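Local atomic coordinates of protein BOLA1, chloroplastic (Arabidopsis thaliana, PDB entry 4PUG), a protein that partners monothiol glutaredoxins in heterodimers that bind a labile iron-sulfur cluster, and may act as a redox-regulated transcriptional regulator or a factor in iron-sulfur cluster biogenesis. Residues K13-E17 and L18-E22. Sequence-based numbering, arbitrary orientation.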
loop_
_atom_site.group_PDB
_atom_site.type_symbol
_atom_site.label_atom_id
_atom_site.label_comp_id
_atom_site.label_asym_id
_atom_site.label_seq_id
_atom_site.Cartn_x
_atom_site.Cartn_y
_atom_site.Cartn_z
ATOM N N LYS A 13 -6.456 6.424 2.053
ATOM C CA LYS A 13 -5.437 6.969 2.944
ATOM C C LYS A 13 -4.245 7.568 2.200
ATOM O O LYS A 13 -3.893 8.722 2.418
ATOM C CB LYS A 13 -4.947 5.906 3.928
ATOM C CG LYS A 13 -3.952 6.445 4.933
ATOM C CD LYS A 13 -4.363 6.108 6.354
ATOM C CE LYS A 13 -3.570 6.934 7.356
ATOM N NZ LYS A 13 -3.786 6.477 8.758
ATOM N N LEU A 14 -3.632 6.784 1.320
ATOM C CA LEU A 14 -2.458 7.248 0.581
ATOM C C LEU A 14 -2.761 8.456 -0.302
ATOM O O LEU A 14 -2.018 9.441 -0.290
ATOM C CB LEU A 14 -1.858 6.118 -0.256
ATOM C CG LEU A 14 -1.289 4.949 0.544
ATOM C CD1 LEU A 14 -0.819 3.837 -0.380
ATOM C CD2 LEU A 14 -0.156 5.423 1.444
ATOM N N GLN A 15 -3.854 8.382 -1.056
ATOM C CA GLN A 15 -4.240 9.477 -1.936
ATOM C C GLN A 15 -4.523 10.742 -1.139
ATOM O O GLN A 15 -4.158 11.839 -1.556
ATOM C CB GLN A 15 -5.463 9.099 -2.772
ATOM C CG GLN A 15 -5.768 10.082 -3.878
ATOM C CD GLN A 15 -4.665 10.145 -4.916
ATOM O OE1 GLN A 15 -4.173 9.115 -5.379
ATOM N NE2 GLN A 15 -4.265 11.358 -5.285
ATOM N N LYS A 16 -5.166 10.588 0.015
ATOM C CA LYS A 16 -5.469 11.738 0.862
ATOM C C LYS A 16 -4.208 12.362 1.466
ATOM O O LYS A 16 -4.048 13.581 1.449
ATOM C CB LYS A 16 -6.471 11.378 1.969
ATOM C CG LYS A 16 -6.811 12.555 2.877
ATOM C CD LYS A 16 -8.092 12.329 3.666
ATOM C CE LYS A 16 -7.888 11.342 4.800
ATOM N NZ LYS A 16 -7.746 12.031 6.112
ATOM N N GLU A 17 -3.310 11.534 1.987
ATOM C CA GLU A 17 -2.136 12.056 2.691
ATOM C C GLU A 17 -1.003 12.556 1.789
ATOM O O GLU A 17 -0.324 13.528 2.123
ATOM C CB GLU A 17 -1.601 11.039 3.707
ATOM C CG GLU A 17 -2.525 10.820 4.894
ATOM C CD GLU A 17 -3.041 12.125 5.470
ATOM O OE1 GLU A 17 -2.222 13.040 5.702
ATOM O OE2 GLU A 17 -4.268 12.238 5.681
ATOM N N LEU A 18 -0.804 11.910 0.646
ATOM C CA LEU A 18 0.359 12.211 -0.184
ATOM C C LEU A 18 0.011 12.856 -1.524
ATOM O O LEU A 18 0.908 13.243 -2.275
ATOM C CB LEU A 18 1.188 10.943 -0.397
ATOM C CG LEU A 18 1.690 10.305 0.898
ATOM C CD1 LEU A 18 2.480 9.040 0.611
ATOM C CD2 LEU A 18 2.530 11.296 1.690
ATOM N N GLU A 19 -1.290 12.983 -1.792
ATOM C CA GLU A 19 -1.820 13.441 -3.083
ATOM C C GLU A 19 -0.985 12.995 -4.282
ATOM O O GLU A 19 -0.558 13.826 -5.083
ATOM C CB GLU A 19 -1.995 14.964 -3.097
ATOM C CG GLU A 19 -2.947 15.478 -2.032
ATOM C CD GLU A 19 -3.099 16.987 -2.058
ATOM O OE1 GLU A 19 -3.029 17.579 -3.156
ATOM O OE2 GLU A 19 -3.283 17.583 -0.976
ATOM N N PRO A 20 -0.749 11.681 -4.409
ATOM C CA PRO A 20 0.165 11.246 -5.466
ATOM C C PRO A 20 -0.370 11.523 -6.863
ATOM O O PRO A 20 -1.577 11.466 -7.101
ATOM C CB PRO A 20 0.265 9.737 -5.237
ATOM C CG PRO A 20 -1.018 9.370 -4.594
ATOM C CD PRO A 20 -1.385 10.541 -3.724
ATOM N N VAL A 21 0.532 11.836 -7.782
ATOM C CA VAL A 21 0.137 11.941 -9.170
ATOM C C VAL A 21 -0.011 10.526 -9.727
ATOM O O VAL A 21 -0.764 10.300 -10.680
ATOM C CB VAL A 21 1.133 12.782 -10.003
ATOM C CG1 VAL A 21 2.460 12.052 -10.180
ATOM C CG2 VAL A 21 0.520 13.138 -11.344
ATOM N N GLU A 22 0.681 9.565 -9.114
ATOM C CA GLU A 22 0.487 8.174 -9.534
ATOM C C GLU A 22 0.405 7.193 -8.368
ATOM O O GLU A 22 1.283 7.161 -7.518
ATOM C CB GLU A 22 1.574 7.739 -10.515
ATOM C CG GLU A 22 1.320 6.366 -11.106
ATOM C CD GLU A 22 2.429 5.911 -12.024
ATOM O OE1 GLU A 22 3.412 6.664 -12.189
ATOM O OE2 GLU A 22 2.311 4.800 -12.579
HETATM O O HOH W 1 -3.736 9.101 -7.867
HETATM O O HOH W 2 -5.701 15.380 -0.158
#
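Q15 and P20 meet where helix 6-18 of the BolA-like domain ends and the chain turns toward strand 22-27. From CB, the side chain of Q15 runs with CG anti to the backbone N (chi1 -170°) and then bends at CG, which brings its amide against the CG-CD side of the proline ring. There Q15 CD lies 3.5 Å from P20 CD, and Q15 OE1 comes within 3.3 Å of P20 CG. On the other branch, Q15 NE2 donates to P20 O at 3.2 Å; the N-H...O angle of 166° is nearly straight, and the donor arrives in the carbonyl plane on a lone pair. Water 1 donates to Q15 OE1 and, at 3.3 Å, to P20 O, so both ends of the amide lead to one carbonyl. With an alanine here, P20 O would probably lose its amide donor, and P20 CG and CD the group that covers them.

The backbone turn is recorded by L18 N donating to L14 O at 2.9 Å, followed by only a weak bond from E19 N to Q15 O. E19 has positive phi, the first departure from helical geometry. L14 and P20 both touch I52 of strand 47-53, while L18 packs on L68 and L72 of helix 62-72. The chemistry implies that a side-chain-to-backbone hydrogen bond, backed by amide-ring packing, ties the helix's last turn to the loop.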